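Local coordinates for 4-amino-4-deoxy-L-arabinose transferase or related glycosyltransferases of PMT family (Cupriavidus metallidurans, PDB 5EZM), which probably transfers 4-amino-4-deoxy-L-arabinose from a polyprenyl-phosphate carrier to lipid A, as a zinc-binding membrane glycosyltransferase of the GT-C fold, at residues Gly60-Ile65 / Asn158-Thr163; Phe86-Phe91 / Leu204-Val209; Val285-Pro290 / Lys344-Ile349. All coordinates share one frame; numbering follows the deposited sequence.

Contact 1. Residues Gly60-Ile65 / Asn158-Thr163; sequences GRYAEI and NTLDMT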
loop_
_atom_site.group_PDB
_atom_site.type_symbol
_atom_site.label_atom_id
_atom_site.label_comp_id
_atom_site.label_asym_id
_atom_site.label_seq_id
_atom_site.Cartn_x
_atom_site.Cartn_y
_atom_site.Cartn_z
ATOM N N GLY A 60 10.320 -0.083 -3.062
ATOM C CA GLY A 60 11.711 -0.485 -2.971
ATOM C C GLY A 60 12.154 -0.743 -1.544
ATOM O O GLY A 60 12.845 -1.724 -1.271
ATOM N N ARG A 61 11.752 0.131 -0.612
ATOM C CA ARG A 61 12.182 -0.014 0.776
ATOM C C ARG A 61 11.713 -1.337 1.369
ATOM O O ARG A 61 12.501 -2.079 1.967
ATOM C CB ARG A 61 11.672 1.152 1.627
ATOM C CG ARG A 61 11.734 0.862 3.126
ATOM C CD ARG A 61 11.385 2.067 3.987
ATOM N NE ARG A 61 10.167 2.733 3.540
ATOM C CZ ARG A 61 10.094 4.025 3.243
ATOM N NH1 ARG A 61 11.164 4.797 3.365
ATOM N NH2 ARG A 61 8.946 4.548 2.836
ATOM N N TYR A 62 10.426 -1.650 1.221
ATOM C CA TYR A 62 9.922 -2.876 1.826
ATOM C C TYR A 62 10.384 -4.109 1.059
ATOM O O TYR A 62 10.647 -5.155 1.671
ATOM C CB TYR A 62 8.399 -2.809 1.933
ATOM C CG TYR A 62 7.957 -1.646 2.791
ATOM C CD1 TYR A 62 8.513 -1.439 4.048
ATOM C CD2 TYR A 62 7.023 -0.728 2.330
ATOM C CE1 TYR A 62 8.134 -0.370 4.832
ATOM C CE2 TYR A 62 6.635 0.350 3.110
ATOM C CZ TYR A 62 7.195 0.523 4.361
ATOM O OH TYR A 62 6.816 1.590 5.143
ATOM N N ALA A 63 10.523 -4.004 -0.267
ATOM C CA ALA A 63 11.046 -5.135 -1.027
ATOM C C ALA A 63 12.477 -5.454 -0.616
ATOM O O ALA A 63 12.861 -6.628 -0.531
ATOM C CB ALA A 63 10.969 -4.850 -2.525
ATOM N N GLU A 64 13.275 -4.419 -0.337
ATOM C CA GLU A 64 14.677 -4.623 0.017
ATOM C C GLU A 64 14.834 -5.081 1.459
ATOM O O GLU A 64 15.635 -5.979 1.737
ATOM C CB GLU A 64 15.480 -3.345 -0.218
ATOM C CG GLU A 64 16.891 -3.389 0.367
ATOM C CD GLU A 64 17.768 -4.476 -0.247
ATOM O OE1 GLU A 64 17.429 -4.994 -1.331
ATOM O OE2 GLU A 64 18.807 -4.812 0.354
ATOM N N ILE A 65 14.104 -4.463 2.389
ATOM C CA ILE A 65 14.097 -4.956 3.764
ATOM C C ILE A 65 13.735 -6.433 3.784
ATOM O O ILE A 65 14.416 -7.256 4.408
ATOM C CB ILE A 65 13.130 -4.128 4.627
ATOM C CG1 ILE A 65 13.693 -2.725 4.858
ATOM C CG2 ILE A 65 12.877 -4.823 5.949
ATOM C CD1 ILE A 65 12.737 -1.784 5.552
ATOM N N ASN A 158 3.258 -1.815 -3.461
ATOM C CA ASN A 158 3.891 -2.409 -2.288
ATOM C C ASN A 158 4.116 -1.389 -1.178
ATOM O O ASN A 158 5.156 -0.726 -1.130
ATOM C CB ASN A 158 5.219 -3.070 -2.671
ATOM C CG ASN A 158 5.849 -3.816 -1.515
ATOM O OD1 ASN A 158 5.173 -4.184 -0.555
ATOM N ND2 ASN A 158 7.153 -4.047 -1.602
ATOM N N THR A 159 3.144 -1.275 -0.277
ATOM C CA THR A 159 3.248 -0.409 0.888
ATOM C C THR A 159 2.514 -1.078 2.041
ATOM O O THR A 159 1.658 -1.940 1.834
ATOM C CB THR A 159 2.672 0.986 0.612
ATOM O OG1 THR A 159 2.945 1.845 1.724
ATOM C CG2 THR A 159 1.169 0.910 0.402
ATOM N N LEU A 160 2.859 -0.676 3.265
ATOM C CA LEU A 160 2.254 -1.297 4.441
ATOM C C LEU A 160 0.784 -0.936 4.604
ATOM O O LEU A 160 0.051 -1.667 5.281
ATOM C CB LEU A 160 3.019 -0.899 5.703
ATOM C CG LEU A 160 4.107 -1.860 6.182
ATOM C CD1 LEU A 160 5.059 -2.204 5.055
ATOM C CD2 LEU A 160 4.859 -1.255 7.349
ATOM N N ASP A 161 0.339 0.159 3.985
ATOM C CA ASP A 161 -1.012 0.654 4.224
ATOM C C ASP A 161 -2.078 -0.323 3.742
ATOM O O ASP A 161 -3.145 -0.424 4.359
ATOM C CB ASP A 161 -1.185 2.017 3.553
ATOM C CG ASP A 161 -0.216 3.054 4.093
ATOM O OD1 ASP A 161 -0.038 3.114 5.329
ATOM O OD2 ASP A 161 0.378 3.799 3.283
ATOM N N MET A 162 -1.817 -1.053 2.656
ATOM C CA MET A 162 -2.811 -2.007 2.175
ATOM C C MET A 162 -2.823 -3.280 3.017
ATOM O O MET A 162 -3.887 -3.870 3.234
ATOM C CB MET A 162 -2.565 -2.332 0.700
ATOM C CG MET A 162 -3.425 -3.473 0.150
ATOM S SD MET A 162 -5.207 -3.324 0.459
ATOM C CE MET A 162 -5.560 -1.761 -0.331
ATOM N N THR A 163 -1.659 -3.719 3.501
ATOM C CA THR A 163 -1.634 -4.845 4.430
ATOM C C THR A 163 -2.424 -4.516 5.691
ATOM O O THR A 163 -3.304 -5.283 6.117
ATOM C CB THR A 163 -0.188 -5.206 4.782
ATOM O OG1 THR A 163 0.632 -5.119 3.611
ATOM C CG2 THR A 163 -0.113 -6.617 5.332
#

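Contact 2. Residues Phe86-Phe91 / Leu204-Val209; sequences FEKPPF and LTKGLV. With PC (phosphocholine), chain B; MPG ([(Z)-octadec-9-enyl] (2R)-2,3-bis(oxidanyl)propanoate), chain C.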
loop_
_atom_site.group_PDB
_atom_site.type_symbol
_atom_site.label_atom_id
_atom_site.label_comp_id
_atom_site.label_asym_id
_atom_site.label_seq_id
_atom_site.Cartn_x
_atom_site.Cartn_y
_atom_site.Cartn_z
ATOM N N PHE A 86 13.872 0.481 12.733
ATOM C CA PHE A 86 12.867 0.286 13.769
ATOM C C PHE A 86 11.677 1.227 13.603
ATOM O O PHE A 86 11.020 1.580 14.586
ATOM C CB PHE A 86 13.487 0.463 15.154
ATOM C CG PHE A 86 14.507 -0.582 15.502
ATOM C CD1 PHE A 86 14.504 -1.815 14.867
ATOM C CD2 PHE A 86 15.469 -0.332 16.471
ATOM C CE1 PHE A 86 15.446 -2.784 15.192
ATOM C CE2 PHE A 86 16.412 -1.295 16.804
ATOM C CZ PHE A 86 16.402 -2.522 16.160
ATOM N N GLU A 87 11.383 1.643 12.370
ATOM C CA GLU A 87 10.262 2.543 12.137
ATOM C C GLU A 87 8.954 1.808 11.848
ATOM O O GLU A 87 7.898 2.448 11.847
ATOM C CB GLU A 87 10.581 3.524 10.986
ATOM C CG GLU A 87 11.986 4.164 11.045
ATOM C CD GLU A 87 12.006 5.695 11.263
ATOM O OE1 GLU A 87 10.941 6.340 11.364
ATOM O OE2 GLU A 87 13.115 6.270 11.333
ATOM N N LYS A 88 8.986 0.492 11.627
ATOM C CA LYS A 88 7.794 -0.283 11.295
ATOM C C LYS A 88 7.861 -1.669 11.919
ATOM O O LYS A 88 8.953 -2.213 12.124
ATOM C CB LYS A 88 7.611 -0.444 9.774
ATOM C CG LYS A 88 7.529 0.849 8.984
ATOM C CD LYS A 88 6.257 1.622 9.275
ATOM C CE LYS A 88 6.292 2.970 8.571
ATOM N NZ LYS A 88 5.090 3.798 8.848
ATOM N N PRO A 89 6.709 -2.264 12.227
ATOM C CA PRO A 89 6.669 -3.666 12.688
ATOM C C PRO A 89 6.801 -4.624 11.515
ATOM O O PRO A 89 6.689 -4.202 10.354
ATOM C CB PRO A 89 5.286 -3.775 13.356
ATOM C CG PRO A 89 4.814 -2.370 13.536
ATOM C CD PRO A 89 5.412 -1.596 12.411
ATOM N N PRO A 90 7.025 -5.917 11.764
ATOM C CA PRO A 90 7.564 -6.802 10.715
ATOM C C PRO A 90 6.589 -7.695 9.952
ATOM O O PRO A 90 7.058 -8.437 9.082
ATOM C CB PRO A 90 8.523 -7.677 11.526
ATOM C CG PRO A 90 7.790 -7.879 12.805
ATOM C CD PRO A 90 7.053 -6.582 13.081
ATOM N N PHE A 91 5.281 -7.670 10.224
ATOM C CA PHE A 91 4.401 -8.679 9.631
ATOM C C PHE A 91 4.415 -8.615 8.106
ATOM O O PHE A 91 4.498 -9.649 7.429
ATOM C CB PHE A 91 2.974 -8.529 10.156
ATOM C CG PHE A 91 1.992 -9.455 9.489
ATOM C CD1 PHE A 91 2.035 -10.820 9.729
ATOM C CD2 PHE A 91 1.035 -8.965 8.616
ATOM C CE1 PHE A 91 1.138 -11.680 9.114
ATOM C CE2 PHE A 91 0.137 -9.821 8.000
ATOM C CZ PHE A 91 0.189 -11.179 8.252
ATOM N N LEU A 204 1.166 -5.934 14.792
ATOM C CA LEU A 204 2.409 -6.425 14.206
ATOM C C LEU A 204 2.632 -5.929 12.787
ATOM O O LEU A 204 3.675 -6.235 12.202
ATOM C CB LEU A 204 2.433 -7.954 14.222
ATOM C CG LEU A 204 2.611 -8.602 15.594
ATOM C CD1 LEU A 204 2.540 -10.118 15.486
ATOM C CD2 LEU A 204 3.927 -8.167 16.212
ATOM N N THR A 205 1.689 -5.184 12.217
ATOM C CA THR A 205 1.841 -4.622 10.882
ATOM C C THR A 205 2.253 -3.154 10.909
ATOM O O THR A 205 3.166 -2.756 10.181
ATOM C CB THR A 205 0.537 -4.783 10.092
ATOM O OG1 THR A 205 0.299 -6.175 9.847
ATOM C CG2 THR A 205 0.617 -4.039 8.765
ATOM N N LYS A 206 1.604 -2.332 11.748
ATOM C CA LYS A 206 1.940 -0.912 11.773
ATOM C C LYS A 206 1.761 -0.291 13.157
ATOM O O LYS A 206 1.517 0.916 13.262
ATOM C CB LYS A 206 1.105 -0.146 10.746
ATOM C CG LYS A 206 1.815 1.054 10.147
ATOM C CD LYS A 206 0.926 1.769 9.149
ATOM C CE LYS A 206 1.557 3.061 8.670
ATOM N NZ LYS A 206 0.587 3.847 7.864
ATOM N N GLY A 207 1.875 -1.081 14.217
ATOM C CA GLY A 207 1.883 -0.527 15.558
ATOM C C GLY A 207 0.499 -0.366 16.160
ATOM O O GLY A 207 -0.486 -0.971 15.730
ATOM N N LEU A 208 0.436 0.501 17.180
ATOM C CA LEU A 208 -0.749 0.616 18.030
ATOM C C LEU A 208 -1.996 1.042 17.267
ATOM O O LEU A 208 -3.105 0.887 17.790
ATOM C CB LEU A 208 -0.489 1.605 19.165
ATOM C CG LEU A 208 0.606 1.236 20.166
ATOM C CD1 LEU A 208 0.762 2.330 21.213
ATOM C CD2 LEU A 208 0.305 -0.103 20.823
ATOM N N VAL A 209 -1.834 1.582 16.055
ATOM C CA VAL A 209 -2.980 1.966 15.231
ATOM C C VAL A 209 -4.000 0.839 15.188
ATOM O O VAL A 209 -5.198 1.047 15.418
ATOM C CB VAL A 209 -2.511 2.344 13.814
ATOM C CG1 VAL A 209 -3.582 3.147 13.092
ATOM C CG2 VAL A 209 -1.189 3.099 13.872
HETATM P P1 PC B . 3.251 3.996 17.493
HETATM O O1 PC B . 2.735 2.675 16.967
HETATM O O3 PC B . 3.233 3.954 19.003
HETATM O O4 PC B . 2.354 5.120 17.022
HETATM O O2 PC B . 4.796 4.263 16.963
HETATM C C1 PC B . 5.030 5.213 15.956
HETATM C C2 PC B . 6.491 5.701 15.993
HETATM N N1 PC B . 7.231 5.261 14.818
HETATM C C3 PC B . 8.621 5.653 14.944
HETATM C C4 PC B . 7.167 3.817 14.697
HETATM C C5 PC B . 6.677 5.879 13.628
HETATM C C2 MPG C . -1.412 5.545 18.828
HETATM C C3 MPG C . -1.803 6.365 17.603
HETATM C C4 MPG C . -0.719 6.351 16.535
HETATM C C5 MPG C . -1.186 6.953 15.199
HETATM C C6 MPG C . -0.165 6.718 14.075
HETATM C C7 MPG C . -0.834 6.559 12.697
HETATM C C8 MPG C . 0.047 5.755 11.710
HETATM C C9 MPG C . -0.787 4.943 10.686
HETATM C C1 MPG C . -2.361 5.761 20.010
HETATM O O HOH W 1 4.461 -4.617 8.699
#

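Contact 3. Residues Val285-Pro290 / Lys344-Ile349; sequences VFYFLP and KLPGYI. With MPG ([(Z)-octadec-9-enyl] (2R)-2,3-bis(oxidanyl)propanoate), chain Q; MPG ([(Z)-octadec-9-enyl] (2R)-2,3-bis(oxidanyl)propanoate), chain D.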
loop_
_atom_site.group_PDB
_atom_site.type_symbol
_atom_site.label_atom_id
_atom_site.label_comp_id
_atom_site.label_asym_id
_atom_site.label_seq_id
_atom_site.Cartn_x
_atom_site.Cartn_y
_atom_site.Cartn_z
ATOM N N VAL A 285 -6.380 20.255 7.148
ATOM C CA VAL A 285 -7.348 19.296 7.666
ATOM C C VAL A 285 -8.169 18.674 6.543
ATOM O O VAL A 285 -8.766 17.611 6.733
ATOM C CB VAL A 285 -8.252 19.970 8.719
ATOM C CG1 VAL A 285 -9.251 20.914 8.056
ATOM C CG2 VAL A 285 -8.961 18.928 9.578
ATOM N N PHE A 286 -8.201 19.303 5.367
ATOM C CA PHE A 286 -8.907 18.770 4.211
ATOM C C PHE A 286 -8.024 17.863 3.352
ATOM O O PHE A 286 -8.371 17.584 2.197
ATOM C CB PHE A 286 -9.461 19.915 3.361
ATOM C CG PHE A 286 -10.044 21.038 4.164
ATOM C CD1 PHE A 286 -11.315 20.936 4.700
ATOM C CD2 PHE A 286 -9.320 22.200 4.380
ATOM C CE1 PHE A 286 -11.853 21.971 5.439
ATOM C CE2 PHE A 286 -9.851 23.238 5.117
ATOM C CZ PHE A 286 -11.119 23.124 5.648
ATOM N N TYR A 287 -6.901 17.391 3.901
ATOM C CA TYR A 287 -5.920 16.658 3.105
ATOM C C TYR A 287 -6.519 15.398 2.491
ATOM O O TYR A 287 -6.304 15.116 1.305
ATOM C CB TYR A 287 -4.710 16.319 3.977
ATOM C CG TYR A 287 -3.659 15.466 3.307
ATOM C CD1 TYR A 287 -2.710 16.029 2.467
ATOM C CD2 TYR A 287 -3.604 14.095 3.534
ATOM C CE1 TYR A 287 -1.745 15.255 1.859
ATOM C CE2 TYR A 287 -2.642 13.310 2.930
ATOM C CZ TYR A 287 -1.714 13.894 2.093
ATOM O OH TYR A 287 -0.753 13.115 1.489
ATOM N N PHE A 288 -7.276 14.634 3.272
ATOM C CA PHE A 288 -7.809 13.353 2.827
ATOM C C PHE A 288 -9.147 13.472 2.110
ATOM O O PHE A 288 -9.760 12.445 1.801
ATOM C CB PHE A 288 -7.951 12.401 4.017
ATOM C CG PHE A 288 -6.645 11.992 4.623
ATOM C CD1 PHE A 288 -5.849 11.043 4.003
ATOM C CD2 PHE A 288 -6.213 12.549 5.812
ATOM C CE1 PHE A 288 -4.645 10.657 4.557
ATOM C CE2 PHE A 288 -5.007 12.169 6.373
ATOM C CZ PHE A 288 -4.222 11.222 5.744
ATOM N N LEU A 289 -9.619 14.699 1.837
ATOM C CA LEU A 289 -10.910 14.846 1.163
ATOM C C LEU A 289 -10.814 14.501 -0.321
ATOM O O LEU A 289 -11.567 13.625 -0.787
ATOM C CB LEU A 289 -11.472 16.248 1.412
ATOM C CG LEU A 289 -12.900 16.515 0.944
ATOM C CD1 LEU A 289 -13.838 15.427 1.443
ATOM C CD2 LEU A 289 -13.361 17.887 1.415
ATOM N N PRO A 290 -9.922 15.114 -1.114
ATOM C CA PRO A 290 -9.757 14.635 -2.493
ATOM C C PRO A 290 -9.206 13.228 -2.566
ATOM O O PRO A 290 -9.418 12.553 -3.579
ATOM C CB PRO A 290 -8.784 15.650 -3.107
ATOM C CG PRO A 290 -8.006 16.146 -1.957
ATOM C CD PRO A 290 -8.982 16.212 -0.818
ATOM N N LYS A 344 0.566 13.358 7.773
ATOM C CA LYS A 344 -0.468 12.881 6.862
ATOM C C LYS A 344 0.180 12.299 5.616
ATOM O O LYS A 344 0.936 12.988 4.924
ATOM C CB LYS A 344 -1.435 14.003 6.474
ATOM C CG LYS A 344 -2.193 14.611 7.636
ATOM C CD LYS A 344 -3.289 15.531 7.139
ATOM C CE LYS A 344 -3.880 16.342 8.269
ATOM N NZ LYS A 344 -2.862 17.257 8.854
ATOM N N LEU A 345 -0.114 11.034 5.338
ATOM C CA LEU A 345 0.236 10.355 4.103
ATOM C C LEU A 345 -1.020 9.708 3.539
ATOM O O LEU A 345 -1.895 9.282 4.301
ATOM C CB LEU A 345 1.317 9.286 4.324
ATOM C CG LEU A 345 2.775 9.721 4.516
ATOM C CD1 LEU A 345 2.983 10.456 5.834
ATOM C CD2 LEU A 345 3.689 8.509 4.444
ATOM N N PRO A 346 -1.142 9.627 2.210
ATOM C CA PRO A 346 -2.407 9.140 1.626
ATOM C C PRO A 346 -2.814 7.755 2.102
ATOM O O PRO A 346 -3.978 7.553 2.477
ATOM C CB PRO A 346 -2.128 9.173 0.115
ATOM C CG PRO A 346 -0.638 9.235 -0.015
ATOM C CD PRO A 346 -0.159 9.995 1.179
ATOM N N GLY A 347 -1.879 6.802 2.119
ATOM C CA GLY A 347 -2.182 5.446 2.546
ATOM C C GLY A 347 -2.866 5.349 3.895
ATOM O O GLY A 347 -3.614 4.393 4.129
ATOM N N TYR A 348 -2.641 6.326 4.782
ATOM C CA TYR A 348 -3.301 6.323 6.085
ATOM C C TYR A 348 -4.801 6.107 5.951
ATOM O O TYR A 348 -5.421 5.440 6.789
ATOM C CB TYR A 348 -3.038 7.637 6.828
ATOM C CG TYR A 348 -1.620 7.832 7.317
ATOM C CD1 TYR A 348 -0.657 6.848 7.141
ATOM C CD2 TYR A 348 -1.247 9.002 7.966
ATOM C CE1 TYR A 348 0.639 7.027 7.586
ATOM C CE2 TYR A 348 0.046 9.191 8.418
ATOM C CZ TYR A 348 0.985 8.199 8.226
ATOM O OH TYR A 348 2.275 8.379 8.673
ATOM N N ILE A 349 -5.405 6.658 4.892
ATOM C CA ILE A 349 -6.860 6.645 4.782
ATOM C C ILE A 349 -7.395 5.364 4.156
ATOM O O ILE A 349 -8.619 5.162 4.137
ATOM C CB ILE A 349 -7.344 7.882 3.998
ATOM C CG1 ILE A 349 -8.705 8.331 4.514
ATOM C CG2 ILE A 349 -7.420 7.597 2.510
ATOM C CD1 ILE A 349 -8.742 8.508 6.010
HETATM C C2 MPG Q . -10.296 13.788 -7.179
HETATM C C3 MPG Q . -8.842 13.798 -7.630
HETATM C C4 MPG Q . -7.889 13.389 -6.516
HETATM C C5 MPG Q . -6.659 14.308 -6.423
HETATM C C6 MPG Q . -5.781 13.977 -5.205
HETATM C C7 MPG Q . -5.077 15.223 -4.631
HETATM C C8 MPG Q . -4.477 14.952 -3.231
HETATM C C9 MPG Q . -4.288 16.244 -2.398
HETATM C C10 MPG Q . -3.753 15.942 -0.972
HETATM C C1 MPG Q . -11.265 14.076 -8.327
HETATM C C2 MPG D . -9.420 21.214 -1.115
HETATM C C3 MPG D . -8.550 20.447 -0.127
HETATM C C4 MPG D . -7.066 20.681 -0.362
HETATM C C5 MPG D . -6.179 19.722 0.450
HETATM C C6 MPG D . -4.778 20.307 0.689
HETATM C C7 MPG D . -3.876 19.371 1.515
HETATM C C8 MPG D . -2.642 20.105 2.093
HETATM C C1 MPG D . -10.906 20.865 -0.973
#

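Contact 1. Residues Gly60-Ile65 / Asn158-Thr163
Helix 58-72 passes the start of helix 160-178 and the loop residues N158 and T159 that lead into it, coming nearest at the CA atoms of Y62 and T159, 7.2 Å apart. Y62 carries most of the contact. Its CB is directed at 158-163, and with CG anti to the carbonyl carbon (chi1 -60°) the ring stands out across the gap with one face turned to L160. The evidence for a CH-pi contact is clear: methyl CD1 of L160 lies 3.4 Å from the centroid of the Y62 ring and only 4° off its normal, so the methyl group sits over the middle of the ring and not over one bond. The two side chains cross at about a right angle, and the second methyl, CD2 of L160, reaches toward the phenol end, 4.1 Å from Y62 OH. In a GT-C fold the long segment after the first transmembrane helix folds into short helices beside the active site, and helix 58-72 is consistent with such an element: the side chains of Y62 and the zinc ligand E87 are about 7 Å apart. At the ring's edge, near its plane, the carbonyl O of N158 lies 3.9 Å from Y62 CD2. The N158 side chain, its CG anti to the backbone N (chi1 -174°), reaches toward helix 58-72 and brings its amide ND2 to 3.9 Å from Y62 CB. The same ND2 is 3.6 Å from A63 N, packing and not a bond. Polar fixation comes instead from neighbours: E59 accepts from the backbone N of N158, while H92 makes a weak hydrogen bond with N158 OD1 and packs against L160.

Contact 2. Residues Phe86-Phe91 / Leu204-Val209
In F91, CG anti to the backbone N (chi1 175°) turns the ring away from L204, while CB lies near L204 O; K88 bends at chi2 (-68°), laying its chain beside extended K206. CD2 of F91 still lies obliquely 3.1 Å from T205 OG1, whose hydrogen bond goes to V201 O. The single direct hydrogen bond runs from F91 N to L204 O, 2.9 Å long, with an N-H...O angle of 155° and the donor in the carbonyl plane. A water 2.8 Å from P89 O and 2.7 Å from T205 O donates to both, giving a second, indirect link. Thus the first residue of helix 91-103 and the P89-P90 pair before it meet carbonyls at the C-terminal end of helix 185-206. The P89 ring faces this end, with CG 3.3 Å from G207 N. G207 leaves the helix with positive phi, where a CB would press on the preceding carbonyl O and clash with phosphocholine O1. The next residue, L208, donates its N-H to that O1 (3.2 Å). E87, on the loop that carries P89, lines the phosphocholine pocket with G207 and L208 and also binds zinc with H268 and H270. K88 NZ packs 3.6 Å from K206 CE. The NZ atoms of K88 and K206 are 4.6 Å apart; if both are protonated they would repel, which the salt bridge of K206 to D161 probably offsets.

Contact 3. Residues Val285-Pro290 / Lys344-Ile349
One CH-pi contact, apolar packing and a backbone carbonyl at a ring edge join these segments, without a direct hydrogen bond. In the CH-pi contact, K344 CB lies over a face of the Y287 ring, 4.0 Å from its centroid and 27° off the normal. Y287 has CG anti to the backbone N (chi1 176°), and the two chains slide past each other in opposite directions, so K344 CD ends 3.6 Å from Y287 CB. The lysine's NZ is drawn off to the carbonyls of S341 and G283. Apolar packing centres on F288, whose CG is anti to the carbonyl carbon (chi1 -67°). Its CD1 is 3.5 Å from I349 CB, and its CZ is 3.9 Å from Y348 CB. Within 285-290, Y287 CD2 sits over the centre of one F288 face. Y287 OH packs 3.2 Å from P346 CD. The N-terminal part of helix 288-295, in a predicted transmembrane region, is thereby fitted against the loop between helices 323-339 and 352-365; F335 and F338 of the former helix also touch F288. At the ring edge, L345 O lies in the F288 plane beside CE1, while also accepting the N-H of Y348. Lipid meets Y287 too, with C7 of the chain D MPG 3.7 Å from its CD1. An alanine here removes the ring under K344 CB and would probably loosen the packing against F288, P346 and the lipid chain.

From the N terminus, helix 58-72 opens contact 1, which closes a loop of 92 intervening residues at the start of helix 160-178. Contact 2 opens inside that loop, at the residues before helix 91-103, and closes beyond it at the end of helix 185-206, so contacts 1 and 2 cross. Contact 3 follows in series, closing a shorter span between helix 288-295 and the loop before helix 352-365. Spatially they adjoin: D161 OD1 and K206 NZ form a 2.7 Å salt bridge between contacts 1 and 2, Y62 packs on K88, and contact 3 meets both, with G347 against D161 and Y348 against K206.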